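Local coordinates for YesW protein (Bacillus subtilis, PDB 2ZUX) that cleaves the type I rhamnogalacturonan of plant cell walls by endo-type elimination, releasing oligosaccharides with an unsaturated galacturonic acid at the non-reducing end, at residues A[510-515]-A[528-533]. Sequence-based numbering, arbitrary orientation.
Sequences DWREEV and YTTTIP. With CA (calcium ion), chain E.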
# COMPACT_ATOMS: atom_id res chain seq x y z
N ASP A 510 -8.54 -12.45 10.35
CA ASP A 510 -7.33 -12.48 11.16
C ASP A 510 -6.13 -11.90 10.42
O ASP A 510 -6.27 -11.31 9.34
CB ASP A 510 -7.06 -13.88 11.73
CG ASP A 510 -6.60 -14.90 10.67
OD1 ASP A 510 -6.20 -14.52 9.54
OD2 ASP A 510 -6.60 -16.10 11.01
N TRP A 511 -4.95 -12.08 10.99
CA TRP A 511 -3.75 -11.35 10.56
C TRP A 511 -3.27 -11.64 9.14
O TRP A 511 -2.47 -10.87 8.62
CB TRP A 511 -2.62 -11.59 11.55
CG TRP A 511 -2.15 -13.01 11.63
CD1 TRP A 511 -2.69 -14.01 12.39
CD2 TRP A 511 -1.03 -13.59 10.94
NE1 TRP A 511 -1.98 -15.18 12.21
CE2 TRP A 511 -0.97 -14.95 11.32
CE3 TRP A 511 -0.08 -13.10 10.03
CZ2 TRP A 511 0.02 -15.82 10.83
CZ3 TRP A 511 0.90 -13.97 9.55
CH2 TRP A 511 0.93 -15.32 9.95
N ARG A 512 -3.74 -12.72 8.51
CA ARG A 512 -3.30 -12.96 7.14
C ARG A 512 -3.83 -11.87 6.21
O ARG A 512 -4.84 -11.22 6.50
CB ARG A 512 -3.70 -14.36 6.66
CG ARG A 512 -2.70 -15.46 7.04
CD ARG A 512 -2.79 -15.88 8.51
NE ARG A 512 -4.11 -16.39 8.90
CZ ARG A 512 -4.54 -17.62 8.64
NH1 ARG A 512 -5.75 -17.98 9.04
NH2 ARG A 512 -3.78 -18.49 7.99
N GLU A 513 -3.13 -11.66 5.10
CA GLU A 513 -3.48 -10.60 4.18
C GLU A 513 -4.50 -11.06 3.14
O GLU A 513 -4.39 -12.15 2.60
CB GLU A 513 -2.22 -10.09 3.50
CG GLU A 513 -1.18 -9.58 4.49
CD GLU A 513 0.08 -9.10 3.81
OE1 GLU A 513 0.99 -9.94 3.63
OE2 GLU A 513 0.13 -7.91 3.44
N GLU A 514 -5.48 -10.20 2.87
CA GLU A 514 -6.43 -10.42 1.78
C GLU A 514 -5.83 -9.92 0.48
O GLU A 514 -4.91 -9.08 0.48
CB GLU A 514 -7.74 -9.69 2.05
CG GLU A 514 -8.64 -10.33 3.10
CD GLU A 514 -7.98 -10.45 4.47
OE1 GLU A 514 -7.55 -9.42 5.03
OE2 GLU A 514 -7.90 -11.59 4.99
N VAL A 515 -6.34 -10.43 -0.63
CA VAL A 515 -5.96 -9.93 -1.95
C VAL A 515 -7.21 -9.46 -2.67
O VAL A 515 -8.23 -10.16 -2.68
CB VAL A 515 -5.28 -10.99 -2.82
CG1 VAL A 515 -4.70 -10.35 -4.06
CG2 VAL A 515 -4.20 -11.71 -2.04
N TYR A 528 -10.18 -11.99 -1.89
CA TYR A 528 -9.84 -13.32 -1.41
C TYR A 528 -9.31 -13.22 0.01
O TYR A 528 -8.45 -12.39 0.30
CB TYR A 528 -8.76 -13.94 -2.30
CG TYR A 528 -9.24 -14.35 -3.68
CD1 TYR A 528 -9.47 -15.69 -3.99
CD2 TYR A 528 -9.47 -13.40 -4.67
CE1 TYR A 528 -9.91 -16.07 -5.26
CE2 TYR A 528 -9.91 -13.77 -5.94
CZ TYR A 528 -10.13 -15.10 -6.22
OH TYR A 528 -10.57 -15.45 -7.49
N THR A 529 -9.85 -14.05 0.90
CA THR A 529 -9.36 -14.17 2.27
C THR A 529 -8.98 -15.62 2.49
O THR A 529 -9.63 -16.53 1.98
CB THR A 529 -10.40 -13.67 3.31
OG1 THR A 529 -9.76 -13.49 4.58
CG2 THR A 529 -11.57 -14.64 3.48
N THR A 530 -7.91 -15.86 3.23
CA THR A 530 -7.45 -17.23 3.44
C THR A 530 -8.42 -18.05 4.30
O THR A 530 -9.06 -17.52 5.21
CB THR A 530 -6.02 -17.28 4.02
OG1 THR A 530 -5.52 -18.61 3.87
CG2 THR A 530 -5.99 -16.88 5.49
N THR A 531 -8.51 -19.34 3.98
CA THR A 531 -9.22 -20.29 4.84
C THR A 531 -8.28 -21.37 5.37
O THR A 531 -8.73 -22.42 5.84
CB THR A 531 -10.43 -20.94 4.14
OG1 THR A 531 -10.00 -21.62 2.97
CG2 THR A 531 -11.46 -19.87 3.77
N ILE A 532 -6.98 -21.10 5.30
CA ILE A 532 -5.98 -22.01 5.88
C ILE A 532 -5.90 -21.71 7.38
O ILE A 532 -5.59 -20.58 7.77
CB ILE A 532 -4.61 -21.84 5.21
CG1 ILE A 532 -4.70 -22.18 3.72
CG2 ILE A 532 -3.56 -22.73 5.89
CD1 ILE A 532 -3.55 -21.65 2.87
N PRO A 533 -6.19 -22.71 8.23
CA PRO A 533 -6.11 -22.47 9.67
C PRO A 533 -4.71 -22.09 10.15
O PRO A 533 -3.71 -22.53 9.58
CB PRO A 533 -6.55 -23.80 10.28
CG PRO A 533 -7.32 -24.49 9.19
CD PRO A 533 -6.64 -24.08 7.93
CA CA E . -7.00 -10.81 7.17
O HOH W 1 -7.35 -13.21 7.49
O HOH W 2 -6.26 -13.74 4.04
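The guanidinium of Arg512 carries the methyl of Thr530 on one face, CG2 standing 3.5 Å from CZ, while its edges meet the carboxylate of Asp510 and the carbonyl of Ile532; the Tyr528 ring has Val515 O at its edge, and the Trp511 ring has Arg512 CD over the centre of one face, where the bend at chi2 (76°) puts it. This is a calcium-binding loop leading into a strand of an antiparallel beta-propeller sheet, and it illustrates how one loop can serve a metal and the neighbouring segment 528-533 together. NE and NH1 of Arg512 grip Asp510 side-on in a salt bridge, OD2 offering its syn lone pair to NH1 at 2.9 Å. End-on, NH1 and NH2 converge on Ile532 O, nearly in the guanidinium plane, NH2 at 2.8 Å. All three nitrogens are thus engaged, which fixes the rotation of the group. Calcium is bound by Asp510 O, Arg512 O, both carboxylate oxygens of Glu514 and a water, with Asp506 and Leu508 completing the site. Thr530 OG1 accepts from Ile532 N in an ST turn and also bonds to Trp458 O. Where strand 514-519 begins and strand 524-528 ends, Val515 and Tyr528 form an antiparallel hydrogen-bonded pair. Just beside it, Glu514 OE2, 2.5 Å from the calcium, receives the hydroxyl of Thr529 on its anti side, OG1 lying 2.7 Å away and 27° out of the carboxylate plane.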